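Local coordinates for ABC transporter, substrate binding protein (Agrobacterium tumefaciens, PDB 3C9H), which probably captures a solute in the periplasm for an ABC transporter, and binds a magnesium ion in the crystal, at residues V159-L162 with E163-K167; L281-F284 with M285-E288; Y335-Q338 with V339-S342; V252-K255 with D256-V260. All blocks are in the same frame, centred on the assembly; numbering follows the deposited sequence.

Interaction 1. Residues V159-L162 with E163-K167; sequences VDYL and ERHAK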
ATOM      1  N   VAL A 159     -18.880 -13.873   3.240  1.00 29.86           N
ATOM      2  CA  VAL A 159     -20.130 -13.848   2.474  1.00 30.72           C
ATOM      3  C   VAL A 159     -21.269 -14.461   3.288  1.00 31.06           C
ATOM      4  O   VAL A 159     -22.355 -13.881   3.371  1.00 30.68           O
ATOM      5  CB  VAL A 159     -19.968 -14.567   1.121  1.00 30.65           C
ATOM      6  CG1 VAL A 159     -21.325 -14.798   0.450  1.00 32.27           C
ATOM      7  CG2 VAL A 159     -19.032 -13.757   0.183  1.00 30.44           C
ATOM      8  N   ASP A 160     -21.005 -15.610   3.900  1.00 32.05           N
ATOM      9  CA  ASP A 160     -21.980 -16.262   4.797  1.00 32.54           C
ATOM     10  C   ASP A 160     -22.404 -15.359   5.956  1.00 32.60           C
ATOM     11  O   ASP A 160     -23.589 -15.270   6.257  1.00 31.52           O
ATOM     12  CB  ASP A 160     -21.421 -17.582   5.332  1.00 32.94           C
ATOM     13  CG  ASP A 160     -22.478 -18.420   6.064  1.00 34.54           C
ATOM     14  OD1 ASP A 160     -23.624 -18.538   5.564  1.00 38.73           O
ATOM     15  OD2 ASP A 160     -22.158 -18.963   7.143  1.00 38.02           O
ATOM     16  N   TYR A 161     -21.452 -14.693   6.603  1.00 32.98           N
ATOM     17  CA  TYR A 161     -21.785 -13.773   7.700  1.00 33.57           C
ATOM     18  C   TYR A 161     -22.706 -12.645   7.213  1.00 33.72           C
ATOM     19  O   TYR A 161     -23.694 -12.313   7.868  1.00 33.05           O
ATOM     20  CB  TYR A 161     -20.519 -13.174   8.347  1.00 34.74           C
ATOM     21  CG  TYR A 161     -20.808 -12.053   9.329  1.00 34.45           C
ATOM     22  CD1 TYR A 161     -20.988 -12.310  10.692  1.00 37.38           C
ATOM     23  CD2 TYR A 161     -20.934 -10.739   8.893  1.00 36.43           C
ATOM     24  CE1 TYR A 161     -21.273 -11.267  11.600  1.00 35.93           C
ATOM     25  CE2 TYR A 161     -21.219  -9.699   9.784  1.00 36.55           C
ATOM     26  CZ  TYR A 161     -21.378  -9.966  11.134  1.00 37.18           C
ATOM     27  OH  TYR A 161     -21.649  -8.911  12.002  1.00 37.92           O
ATOM     28  N   LEU A 162     -22.364 -12.055   6.066  1.00 33.54           N
ATOM     29  CA  LEU A 162     -23.174 -10.999   5.464  1.00 33.84           C
ATOM     30  C   LEU A 162     -24.607 -11.456   5.224  1.00 34.22           C
ATOM     31  O   LEU A 162     -25.551 -10.706   5.459  1.00 33.71           O
ATOM     32  CB  LEU A 162     -22.565 -10.549   4.129  1.00 33.10           C
ATOM     33  CG  LEU A 162     -21.223  -9.821   4.198  1.00 30.88           C
ATOM     34  CD1 LEU A 162     -20.807  -9.411   2.785  1.00 28.20           C
ATOM     35  CD2 LEU A 162     -21.271  -8.628   5.175  1.00 28.39           C
ATOM     36  N   GLU A 163     -24.743 -12.687   4.747  1.00 35.15           N
ATOM     37  CA  GLU A 163     -26.050 -13.279   4.469  1.00 36.69           C
ATOM     38  C   GLU A 163     -26.812 -13.574   5.765  1.00 37.32           C
ATOM     39  O   GLU A 163     -27.951 -13.145   5.919  1.00 37.91           O
ATOM     40  CB  GLU A 163     -25.907 -14.520   3.565  1.00 36.45           C
ATOM     41  CG  GLU A 163     -25.634 -14.107   2.104  1.00 37.44           C
ATOM     42  CD  GLU A 163     -25.046 -15.206   1.192  1.00 38.21           C
ATOM     43  OE1 GLU A 163     -24.894 -16.381   1.620  1.00 39.55           O
ATOM     44  OE2 GLU A 163     -24.729 -14.867   0.021  1.00 39.83           O
ATOM     45  N   ARG A 164     -26.177 -14.237   6.718  1.00 37.85           N
ATOM     46  CA  ARG A 164     -26.835 -14.524   7.994  1.00 38.80           C
ATOM     47  C   ARG A 164     -27.186 -13.282   8.819  1.00 39.43           C
ATOM     48  O   ARG A 164     -28.103 -13.349   9.628  1.00 39.11           O
ATOM     49  CB  ARG A 164     -26.018 -15.529   8.814  1.00 38.71           C
ATOM     50  CG  ARG A 164     -25.939 -16.895   8.138  1.00 38.97           C
ATOM     51  CD  ARG A 164     -25.197 -17.942   8.961  1.00 39.51           C
ATOM     52  NE  ARG A 164     -23.801 -17.565   9.128  1.00 39.97           N
ATOM     53  CZ  ARG A 164     -23.298 -16.940  10.193  1.00 40.46           C
ATOM     54  NH1 ARG A 164     -24.052 -16.607  11.232  1.00 40.40           N
ATOM     55  NH2 ARG A 164     -22.016 -16.632  10.202  1.00 40.58           N
ATOM     56  N   HIS A 165     -26.488 -12.160   8.614  1.00 40.13           N
ATOM     57  CA  HIS A 165     -26.770 -10.919   9.350  1.00 40.99           C
ATOM     58  C   HIS A 165     -27.196  -9.762   8.445  1.00 41.64           C
ATOM     59  O   HIS A 165     -26.869  -8.599   8.714  1.00 41.79           O
ATOM     60  CB  HIS A 165     -25.555 -10.497  10.166  1.00 41.12           C
ATOM     61  CG  HIS A 165     -25.065 -11.550  11.105  1.00 41.91           C
ATOM     62  ND1 HIS A 165     -24.352 -12.651  10.680  1.00 42.46           N
ATOM     63  CD2 HIS A 165     -25.196 -11.679  12.446  1.00 43.42           C
ATOM     64  CE1 HIS A 165     -24.064 -13.412  11.720  1.00 43.01           C
ATOM     65  NE2 HIS A 165     -24.564 -12.846  12.804  1.00 44.02           N
ATOM     66  N   ALA A 166     -27.960 -10.078   7.400  1.00 42.58           N
ATOM     67  CA  ALA A 166     -28.355  -9.099   6.380  1.00 43.58           C
ATOM     68  C   ALA A 166     -28.700  -7.705   6.922  1.00 44.48           C
ATOM     69  O   ALA A 166     -28.177  -6.699   6.432  1.00 44.55           O
ATOM     70  CB  ALA A 166     -29.515  -9.638   5.556  1.00 43.19           C
ATOM     71  N   LYS A 167     -29.573  -7.647   7.929  1.00 45.53           N
ATOM     72  CA  LYS A 167     -30.079  -6.362   8.437  1.00 46.13           C
ATOM     73  C   LYS A 167     -29.066  -5.637   9.302  1.00 46.23           C
ATOM     74  O   LYS A 167     -28.939  -4.423   9.216  1.00 47.28           O
ATOM     75  CB  LYS A 167     -31.389  -6.552   9.231  1.00 46.87           C
ATOM     76  CG  LYS A 167     -32.577  -6.967   8.366  1.00 47.77           C
ATOM     77  CD  LYS A 167     -33.862  -7.186   9.198  1.00 48.01           C
ATOM     78  CE  LYS A 167     -34.793  -8.214   8.542  1.00 49.01           C
ATOM     79  NZ  LYS A 167     -34.310  -9.627   8.734  1.00 50.09           N
TER
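Val159 meets Glu163 one turn further along helix 155-164: its O takes the N-H of Glu163, while CG1 packs alongside the acid, 3.4 Å from Glu163 OE2. Asp160 pairs twice with Arg164, through its backbone O to the amide and through a salt bridge of 2.9 Å from Asp160 OD2 to Arg164 NE. Arg164 NE comes to OD2 from above the carboxylate plane, while the acid lies at the guanidinium edge, the two planes 55° apart. A bend at chi3 (-64°) turns the Arg164 head back to this acid, and Arg164 NH2 makes a second salt bridge, with Glu149. At the end of helix 155-164 Tyr161 O accepts two bonds from His165, one from the backbone N and one from ND1, each 2.9 Å from that O. The ND1 bond, in the plane of the imidazole, helps to set its rotation, and the ring lies over one face of the Tyr161 ring in an offset stack, centroids 4.1 Å apart and planes at 22°. His165 is where the chain leaves helical geometry. Leu162 packs with Val159 on Ala204 of helix 198-207, while Tyr161 meets the ring of Phe146 and touches Val169 of the following helix 166-169.

Interaction 2. Residues L281-F284 with M285-E288; sequences LEFF and MSKE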
ATOM      1  N   LEU A 281      16.161   7.053  -1.109  1.00 21.45           N
ATOM      2  CA  LEU A 281      15.996   5.633  -1.478  1.00 21.97           C
ATOM      3  C   LEU A 281      17.009   4.726  -0.788  1.00 22.56           C
ATOM      4  O   LEU A 281      16.657   3.707  -0.187  1.00 22.24           O
ATOM      5  CB  LEU A 281      16.082   5.483  -3.000  1.00 22.03           C
ATOM      6  CG  LEU A 281      15.995   4.083  -3.562  1.00 22.13           C
ATOM      7  CD1 LEU A 281      14.744   3.296  -3.022  1.00 18.06           C
ATOM      8  CD2 LEU A 281      16.040   4.132  -5.089  1.00 18.97           C
ATOM      9  N   GLU A 282      18.281   5.097  -0.845  1.00 23.76           N
ATOM     10  CA  GLU A 282      19.306   4.363  -0.123  1.00 24.94           C
ATOM     11  C   GLU A 282      18.955   4.240   1.373  1.00 24.55           C
ATOM     12  O   GLU A 282      19.107   3.161   1.957  1.00 24.93           O
ATOM     13  CB  GLU A 282      20.659   5.058  -0.286  1.00 25.58           C
ATOM     14  CG  GLU A 282      21.847   4.228   0.105  1.00 27.29           C
ATOM     15  CD  GLU A 282      23.111   4.755  -0.534  1.00 30.01           C
ATOM     16  OE1 GLU A 282      23.436   5.927  -0.232  1.00 38.09           O
ATOM     17  OE2 GLU A 282      23.742   4.023  -1.355  1.00 37.30           O
ATOM     18  N   PHE A 283      18.476   5.323   1.986  1.00 24.40           N
ATOM     19  CA  PHE A 283      18.090   5.256   3.384  1.00 24.29           C
ATOM     20  C   PHE A 283      16.936   4.260   3.626  1.00 24.22           C
ATOM     21  O   PHE A 283      16.993   3.444   4.547  1.00 24.64           O
ATOM     22  CB  PHE A 283      17.763   6.638   3.954  1.00 25.69           C
ATOM     23  CG  PHE A 283      17.313   6.588   5.386  1.00 24.63           C
ATOM     24  CD1 PHE A 283      18.241   6.564   6.423  1.00 27.62           C
ATOM     25  CD2 PHE A 283      15.971   6.484   5.688  1.00 26.80           C
ATOM     26  CE1 PHE A 283      17.809   6.472   7.747  1.00 27.48           C
ATOM     27  CE2 PHE A 283      15.525   6.385   7.021  1.00 27.85           C
ATOM     28  CZ  PHE A 283      16.436   6.370   8.042  1.00 26.72           C
ATOM     29  N   PHE A 284      15.903   4.319   2.787  1.00 23.98           N
ATOM     30  CA  PHE A 284      14.803   3.372   2.841  1.00 24.18           C
ATOM     31  C   PHE A 284      15.232   1.915   2.636  1.00 23.95           C
ATOM     32  O   PHE A 284      14.534   1.026   3.086  1.00 23.95           O
ATOM     33  CB  PHE A 284      13.702   3.744   1.834  1.00 25.01           C
ATOM     34  CG  PHE A 284      12.670   4.702   2.398  1.00 26.05           C
ATOM     35  CD1 PHE A 284      11.309   4.363   2.419  1.00 27.90           C
ATOM     36  CD2 PHE A 284      13.063   5.920   2.944  1.00 26.80           C
ATOM     37  CE1 PHE A 284      10.371   5.224   2.949  1.00 27.05           C
ATOM     38  CE2 PHE A 284      12.133   6.786   3.489  1.00 28.61           C
ATOM     39  CZ  PHE A 284      10.784   6.444   3.489  1.00 27.46           C
ATOM     40  N   MET A 285      16.345   1.684   1.944  1.00 23.60           N
ATOM     41  CA  MET A 285      16.861   0.330   1.676  1.00 23.77           C
ATOM     42  C   MET A 285      17.824  -0.139   2.771  1.00 25.22           C
ATOM     43  O   MET A 285      18.084  -1.346   2.885  1.00 26.94           O
ATOM     44  CB  MET A 285      17.598   0.288   0.323  1.00 23.36           C
ATOM     45  CG  MET A 285      16.715   0.438  -0.945  1.00 22.94           C
ATOM     46  SD  MET A 285      17.674   0.560  -2.486  1.00 15.75           S
ATOM     47  CE  MET A 285      18.036  -1.182  -2.738  1.00 18.59           C
ATOM     48  N   SER A 286      18.336   0.817   3.559  1.00 25.97           N
ATOM     49  CA  SER A 286      19.401   0.596   4.548  1.00 26.36           C
ATOM     50  C   SER A 286      18.924  -0.271   5.726  1.00 26.78           C
ATOM     51  O   SER A 286      17.730  -0.330   6.017  1.00 26.09           O
ATOM     52  CB  SER A 286      19.935   1.944   5.088  1.00 26.53           C
ATOM     53  OG  SER A 286      19.006   2.595   5.963  1.00 25.74           O
ATOM     54  N   LYS A 287      19.857  -0.919   6.414  1.00 27.62           N
ATOM     55  CA  LYS A 287      19.509  -1.635   7.648  1.00 28.08           C
ATOM     56  C   LYS A 287      18.780  -0.720   8.625  1.00 28.06           C
ATOM     57  O   LYS A 287      17.742  -1.117   9.170  1.00 28.14           O
ATOM     58  CB  LYS A 287      20.739  -2.264   8.310  1.00 28.49           C
ATOM     59  CG  LYS A 287      20.385  -3.261   9.393  1.00 29.50           C
ATOM     60  CD  LYS A 287      21.632  -3.842  10.036  1.00 30.58           C
ATOM     61  CE  LYS A 287      21.271  -4.856  11.113  1.00 32.60           C
ATOM     62  NZ  LYS A 287      22.478  -5.658  11.495  1.00 34.22           N
ATOM     63  N   GLU A 288      19.287   0.501   8.816  1.00 28.82           N
ATOM     64  CA  GLU A 288      18.674   1.476   9.721  1.00 28.84           C
ATOM     65  C   GLU A 288      17.234   1.804   9.328  1.00 27.76           C
ATOM     66  O   GLU A 288      16.335   1.724  10.149  1.00 26.56           O
ATOM     67  CB  GLU A 288      19.488   2.789   9.804  1.00 29.26           C
ATOM     68  CG  GLU A 288      19.001   3.747  10.937  1.00 31.43           C
ATOM     69  CD  GLU A 288      19.516   5.206  10.836  1.00 33.85           C
ATOM     70  OE1 GLU A 288      20.595   5.455  10.231  1.00 42.41           O
ATOM     71  OE2 GLU A 288      18.827   6.114  11.383  1.00 41.62           O
TER
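Helix 274-285 ends here and helix 287-296 starts almost at once: Met285 N bonds to Leu281 O at 3.0 Å, one turn back, and weakly to Glu282 O, and Ser286 then leaves helical geometry. Ser286 N bonds to Phe283 O at 3.1 Å, from well above the carbonyl plane. Ser286 OG gives a shorter bond to the same Phe283 O, 2.6 Å, lying in the carbonyl plane on a lone pair. With OG placed between its own N and carbonyl carbon (chi1 72°), the hydroxyl can reach back to the ending helix and also serve as N-cap of the next, accepting from Gly289 N. The same OG lies over one face of the Phe283 ring. At the edge of that ring stands Glu288, its CD 3.7 Å from Phe283 CE1, the carboxylate plane turned 84° against the ring. Further back, Leu281 CD1 touches Met285 SD at 4.0 Å, and both side chains pack on Tyr130 of strand 129-131. Phe283 and Phe284 lean instead on Met50 of helix 44-57. One serine hydroxyl thus serves both helices, donating to the last turn of one and accepting at the first turn of the other, while Glu288 OE2, in the plane of the Phe283 ring at its edge, probably gains a little from the positive rim of the phenylalanine.

Interaction 3. Residues Y335-Q338 with V339-S342; sequences YLDQ and VKRS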
ATOM      1  N   TYR A 335       1.291  -7.163 -14.608  1.00 47.75           N
ATOM      2  CA  TYR A 335       0.162  -6.272 -14.340  1.00 46.12           C
ATOM      3  C   TYR A 335      -0.762  -6.058 -15.538  1.00 44.92           C
ATOM      4  O   TYR A 335      -0.331  -6.131 -16.690  1.00 43.94           O
ATOM      5  CB  TYR A 335       0.708  -4.931 -13.914  1.00 45.34           C
ATOM      6  CG  TYR A 335       1.725  -5.040 -12.816  1.00 44.84           C
ATOM      7  CD1 TYR A 335       3.090  -4.918 -13.083  1.00 44.88           C
ATOM      8  CD2 TYR A 335       1.331  -5.284 -11.502  1.00 45.12           C
ATOM      9  CE1 TYR A 335       4.029  -5.011 -12.066  1.00 44.09           C
ATOM     10  CE2 TYR A 335       2.274  -5.373 -10.467  1.00 45.27           C
ATOM     11  CZ  TYR A 335       3.616  -5.238 -10.763  1.00 44.19           C
ATOM     12  OH  TYR A 335       4.525  -5.331  -9.751  1.00 43.81           O
ATOM     13  N   LEU A 336      -2.015  -5.733 -15.228  1.00 43.50           N
ATOM     14  CA  LEU A 336      -3.071  -5.507 -16.222  1.00 42.58           C
ATOM     15  C   LEU A 336      -2.828  -4.241 -17.040  1.00 41.49           C
ATOM     16  O   LEU A 336      -2.590  -3.178 -16.491  1.00 40.23           O
ATOM     17  CB  LEU A 336      -4.438  -5.380 -15.536  1.00 42.44           C
ATOM     18  CG  LEU A 336      -5.122  -6.667 -15.062  1.00 42.13           C
ATOM     19  CD1 LEU A 336      -4.227  -7.425 -14.090  1.00 44.79           C
ATOM     20  CD2 LEU A 336      -6.462  -6.351 -14.409  1.00 42.53           C
ATOM     21  N   ASP A 337      -2.936  -4.365 -18.360  1.00 40.17           N
ATOM     22  CA  ASP A 337      -2.818  -3.221 -19.234  1.00 39.64           C
ATOM     23  C   ASP A 337      -3.991  -2.244 -19.046  1.00 38.76           C
ATOM     24  O   ASP A 337      -5.010  -2.588 -18.448  1.00 36.78           O
ATOM     25  CB  ASP A 337      -2.681  -3.681 -20.695  1.00 39.39           C
ATOM     26  CG  ASP A 337      -3.952  -4.279 -21.267  1.00 38.79           C
ATOM     27  OD1 ASP A 337      -5.055  -3.767 -21.003  1.00 38.16           O
ATOM     28  OD2 ASP A 337      -3.841  -5.236 -22.064  1.00 39.93           O
ATOM     29  N   GLN A 338      -3.842  -1.041 -19.599  1.00 38.40           N
ATOM     30  CA  GLN A 338      -4.797   0.060 -19.385  1.00 38.35           C
ATOM     31  C   GLN A 338      -6.243  -0.312 -19.730  1.00 36.92           C
ATOM     32  O   GLN A 338      -7.178   0.051 -18.993  1.00 35.77           O
ATOM     33  CB  GLN A 338      -4.372   1.310 -20.189  1.00 39.14           C
ATOM     34  CG  GLN A 338      -3.026   1.888 -19.740  1.00 41.46           C
ATOM     35  CD  GLN A 338      -2.409   2.814 -20.769  1.00 41.29           C
ATOM     36  OE1 GLN A 338      -3.062   3.747 -21.249  1.00 47.06           O
ATOM     37  NE2 GLN A 338      -1.141   2.576 -21.102  1.00 44.60           N
ATOM     38  N   VAL A 339      -6.432  -1.027 -20.839  1.00 35.37           N
ATOM     39  CA  VAL A 339      -7.771  -1.359 -21.290  1.00 34.95           C
ATOM     40  C   VAL A 339      -8.380  -2.450 -20.421  1.00 34.14           C
ATOM     41  O   VAL A 339      -9.549  -2.377 -20.081  1.00 33.14           O
ATOM     42  CB  VAL A 339      -7.798  -1.788 -22.768  1.00 34.69           C
ATOM     43  CG1 VAL A 339      -9.206  -2.194 -23.189  1.00 34.85           C
ATOM     44  CG2 VAL A 339      -7.287  -0.672 -23.659  1.00 33.82           C
ATOM     45  N   LYS A 340      -7.594  -3.463 -20.070  1.00 34.30           N
ATOM     46  CA  LYS A 340      -8.047  -4.495 -19.122  1.00 34.44           C
ATOM     47  C   LYS A 340      -8.304  -3.905 -17.748  1.00 33.23           C
ATOM     48  O   LYS A 340      -9.218  -4.326 -17.073  1.00 32.02           O
ATOM     49  CB  LYS A 340      -7.034  -5.614 -18.991  1.00 34.60           C
ATOM     50  CG  LYS A 340      -6.958  -6.476 -20.195  1.00 36.45           C
ATOM     51  CD  LYS A 340      -5.954  -7.562 -19.995  1.00 37.13           C
ATOM     52  CE  LYS A 340      -6.315  -8.808 -20.806  1.00 39.99           C
ATOM     53  NZ  LYS A 340      -5.397  -9.925 -20.412  1.00 41.03           N
ATOM     54  N   ARG A 341      -7.487  -2.936 -17.349  1.00 33.09           N
ATOM     55  CA  ARG A 341      -7.706  -2.188 -16.133  1.00 33.64           C
ATOM     56  C   ARG A 341      -9.094  -1.575 -16.132  1.00 34.07           C
ATOM     57  O   ARG A 341      -9.856  -1.737 -15.169  1.00 32.94           O
ATOM     58  CB  ARG A 341      -6.632  -1.100 -15.963  1.00 33.55           C
ATOM     59  CG  ARG A 341      -6.633  -0.421 -14.594  1.00 33.63           C
ATOM     60  CD  ARG A 341      -6.008   0.982 -14.606  1.00 34.49           C
ATOM     61  NE  ARG A 341      -5.913   1.512 -13.240  1.00 34.90           N
ATOM     62  CZ  ARG A 341      -4.995   1.127 -12.357  1.00 33.75           C
ATOM     63  NH1 ARG A 341      -4.069   0.233 -12.705  1.00 31.93           N
ATOM     64  NH2 ARG A 341      -5.008   1.637 -11.120  1.00 33.95           N
ATOM     65  N   SER A 342      -9.424  -0.876 -17.221  1.00 34.55           N
ATOM     66  CA  SER A 342     -10.722  -0.216 -17.382  1.00 35.16           C
ATOM     67  C   SER A 342     -11.861  -1.212 -17.394  1.00 35.13           C
ATOM     68  O   SER A 342     -12.911  -0.942 -16.843  1.00 35.65           O
ATOM     69  CB  SER A 342     -10.782   0.594 -18.689  1.00 35.18           C
ATOM     70  OG  SER A 342     -10.025   1.769 -18.581  1.00 36.34           O
TER
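Asp337 and Lys340 meet in an N-cap at the start of helix 338-353, and the aspartate side chain carries it. From CB the chain turns to put CG between the backbone N and the carbonyl carbon (chi1 70°), which swings the carboxylate over the first turn. Asp337 CG itself lies 3.9 Å from Lys340 CG. Asp337 OD1 accepts the N-H of Lys340 at 2.7 Å in an almost straight bond (174°), met nearly along its C-O axis; Val339 N lies 3.1 Å from this same OD1. Asp337 OD2 rests against the aliphatic part of Lys340, 3.8 Å from its CD. The Lys340 ammonium is not in contact with it: NZ stays 5.2 Å from Asp337 OD2, so any attraction there acts at a distance. The carboxylate sits at the N-terminal end of the helix, where its negative charge would probably be favoured by the helix dipole. Behind the cap the backbone takes up normal helical bonding, Asp337 O receiving Arg341 N at 2.7 Å and Gln338 O receiving Ser342 N at 3.0 Å. Arg341, its chain extended, leads away to a salt bridge with Asp97 of helix 96-104 and a cation-pi contact with Phe185. Leu336, just before the cap, packs on Phe185, Ser189 and Glu193 of helix 183-194, so the start of the helix contacts both neighbours.

Interaction 4. Residues V252-K255 with D256-V260; sequences VLPK and DYTVV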
ATOM      1  N   VAL A 252      -7.943  -9.706  11.031  1.00 29.14           N
ATOM      2  CA  VAL A 252      -7.841 -11.113  10.608  1.00 29.33           C
ATOM      3  C   VAL A 252      -7.079 -11.182   9.297  1.00 29.93           C
ATOM      4  O   VAL A 252      -7.472 -10.543   8.300  1.00 28.99           O
ATOM      5  CB  VAL A 252      -9.254 -11.767  10.438  1.00 29.34           C
ATOM      6  CG1 VAL A 252      -9.128 -13.247  10.113  1.00 28.61           C
ATOM      7  CG2 VAL A 252     -10.078 -11.588  11.657  1.00 28.54           C
ATOM      8  N   LEU A 253      -5.948 -11.904   9.294  1.00 30.79           N
ATOM      9  CA  LEU A 253      -5.285 -12.243   8.035  1.00 31.48           C
ATOM     10  C   LEU A 253      -6.105 -13.365   7.424  1.00 31.36           C
ATOM     11  O   LEU A 253      -6.248 -14.402   8.038  1.00 32.41           O
ATOM     12  CB  LEU A 253      -3.821 -12.694   8.229  1.00 31.88           C
ATOM     13  CG  LEU A 253      -2.808 -11.539   8.184  1.00 32.25           C
ATOM     14  CD1 LEU A 253      -2.860 -10.772   9.494  1.00 31.35           C
ATOM     15  CD2 LEU A 253      -1.396 -12.054   7.897  1.00 32.11           C
ATOM     16  N   PRO A 254      -6.694 -13.146   6.251  1.00 31.19           N
ATOM     17  CA  PRO A 254      -7.527 -14.209   5.697  1.00 31.13           C
ATOM     18  C   PRO A 254      -6.797 -15.549   5.532  1.00 30.99           C
ATOM     19  O   PRO A 254      -5.676 -15.607   4.995  1.00 29.93           O
ATOM     20  CB  PRO A 254      -7.944 -13.641   4.344  1.00 30.95           C
ATOM     21  CG  PRO A 254      -7.894 -12.181   4.542  1.00 31.57           C
ATOM     22  CD  PRO A 254      -6.715 -11.948   5.400  1.00 31.66           C
ATOM     23  N   LYS A 255      -7.463 -16.617   5.959  1.00 30.81           N
ATOM     24  CA  LYS A 255      -6.856 -17.943   6.006  1.00 31.45           C
ATOM     25  C   LYS A 255      -6.919 -18.696   4.692  1.00 30.94           C
ATOM     26  O   LYS A 255      -6.091 -19.576   4.468  1.00 32.20           O
ATOM     27  CB  LYS A 255      -7.500 -18.778   7.110  1.00 32.25           C
ATOM     28  CG  LYS A 255      -7.225 -18.261   8.510  1.00 32.82           C
ATOM     29  CD  LYS A 255      -8.063 -19.037   9.481  1.00 33.92           C
ATOM     30  CE  LYS A 255      -7.874 -18.607  10.929  1.00 35.38           C
ATOM     31  NZ  LYS A 255      -8.852 -19.378  11.778  1.00 37.51           N
ATOM     32  N   ASP A 256      -7.903 -18.380   3.845  1.00 30.27           N
ATOM     33  CA  ASP A 256      -7.958 -18.918   2.471  1.00 29.41           C
ATOM     34  C   ASP A 256      -6.771 -18.410   1.609  1.00 28.97           C
ATOM     35  O   ASP A 256      -6.044 -19.192   1.013  1.00 29.23           O
ATOM     36  CB  ASP A 256      -9.324 -18.663   1.802  1.00 29.69           C
ATOM     37  CG  ASP A 256      -9.819 -17.208   1.925  1.00 30.89           C
ATOM     38  OD1 ASP A 256      -9.237 -16.395   2.673  1.00 31.74           O
ATOM     39  OD2 ASP A 256     -10.837 -16.887   1.281  1.00 32.94           O
ATOM     40  N   TYR A 257      -6.553 -17.104   1.568  1.00 27.33           N
ATOM     41  CA  TYR A 257      -5.308 -16.573   1.023  1.00 26.81           C
ATOM     42  C   TYR A 257      -5.169 -15.119   1.461  1.00 26.05           C
ATOM     43  O   TYR A 257      -6.168 -14.453   1.762  1.00 24.30           O
ATOM     44  CB  TYR A 257      -5.263 -16.670  -0.510  1.00 26.93           C
ATOM     45  CG  TYR A 257      -6.288 -15.808  -1.202  1.00 27.16           C
ATOM     46  CD1 TYR A 257      -6.022 -14.484  -1.521  1.00 26.95           C
ATOM     47  CD2 TYR A 257      -7.532 -16.324  -1.543  1.00 27.03           C
ATOM     48  CE1 TYR A 257      -6.990 -13.690  -2.149  1.00 27.15           C
ATOM     49  CE2 TYR A 257      -8.470 -15.558  -2.166  1.00 27.52           C
ATOM     50  CZ  TYR A 257      -8.208 -14.250  -2.479  1.00 28.32           C
ATOM     51  OH  TYR A 257      -9.200 -13.519  -3.116  1.00 28.60           O
ATOM     52  N   THR A 258      -3.936 -14.632   1.485  1.00 24.98           N
ATOM     53  CA  THR A 258      -3.686 -13.249   1.869  1.00 24.98           C
ATOM     54  C   THR A 258      -2.821 -12.602   0.789  1.00 24.32           C
ATOM     55  O   THR A 258      -1.680 -13.010   0.576  1.00 24.53           O
ATOM     56  CB  THR A 258      -2.993 -13.097   3.275  1.00 25.01           C
ATOM     57  OG1 THR A 258      -3.854 -13.566   4.325  1.00 27.75           O
ATOM     58  CG2 THR A 258      -2.689 -11.627   3.571  1.00 24.42           C
ATOM     59  N   VAL A 259      -3.381 -11.621   0.091  1.00 23.16           N
ATOM     60  CA  VAL A 259      -2.619 -10.858  -0.874  1.00 22.68           C
ATOM     61  C   VAL A 259      -1.619  -9.954  -0.146  1.00 22.46           C
ATOM     62  O   VAL A 259      -1.939  -9.366   0.899  1.00 21.24           O
ATOM     63  CB  VAL A 259      -3.523 -10.040  -1.796  1.00 22.63           C
ATOM     64  CG1 VAL A 259      -2.642  -9.122  -2.686  1.00 22.91           C
ATOM     65  CG2 VAL A 259      -4.407 -10.988  -2.665  1.00 21.38           C
ATOM     66  N   VAL A 260      -0.399  -9.869  -0.691  1.00 22.15           N
ATOM     67  CA  VAL A 260       0.663  -9.047  -0.106  1.00 22.56           C
ATOM     68  C   VAL A 260       1.196  -8.071  -1.158  1.00 23.30           C
ATOM     69  O   VAL A 260       1.523  -8.449  -2.316  1.00 24.50           O
ATOM     70  CB  VAL A 260       1.808  -9.886   0.465  1.00 22.34           C
ATOM     71  CG1 VAL A 260       2.922  -8.985   1.062  1.00 23.64           C
ATOM     72  CG2 VAL A 260       1.280 -10.822   1.506  1.00 24.10           C
TER
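Pro254, Asp256 and Thr258 hold together the loop that links strand 249-252 to strand 258-268, two strands that both pair antiparallel with strand 135-142 in this periplasmic-binding-protein fold. Asp256 lies at the turn of the loop. With its CG between the backbone N and the carbonyl carbon (chi1 49°), the carboxylate folds back over the turn, and OD1 of Asp256 comes within 3.5 Å of Pro254 CB. That oxygen also takes a weak bond from Tyr257 N, 3.0 Å from Asp256 OD1, and a salt bridge from Arg155, whose NH2 bonds to Tyr257 O as well; this arginine probably holds the acid in place. Asp256 N, by contrast, is buried without a partner in the model. The Pro254 ring lies against the returning chain: its CB is 3.2 Å from Tyr257 O, and its CD is 3.5 Å from Thr258 OG1. The proline ring and the threonine side chain cross at about a right angle. The proline also packs on Phe139 of strand 135-142, while Tyr257 reaches toward helix 183-194, its OH bonded to Asp191. Thr258 opens the second strand and ties it back to the first limb of the loop: its OG1 donates to Pro254 O at 2.8 Å, in the carbonyl plane and on a lone pair, with a C=O...O angle of 131°.

How the interactions relate
The four contacts follow one another along the chain as interactions 1, 4, 2 and 3, and none touches another. Interactions 1 and 2 lie on opposite sides of the chain's centre, their centres 45 Å apart, whereas interaction 4 is on the same side as interaction 1, with nearest atoms about 9 Å apart. Interactions 3 and 4 also come within about 9 Å at their nearest atoms, and both touch helix 183-194. Strand 258-268, begun in interaction 4, is followed by helix 274-285, which ends in interaction 2. That contact approaches the metal site: the Phe284 side chain is about 12 Å from the magnesium ion bound by Ser41 and Asp43.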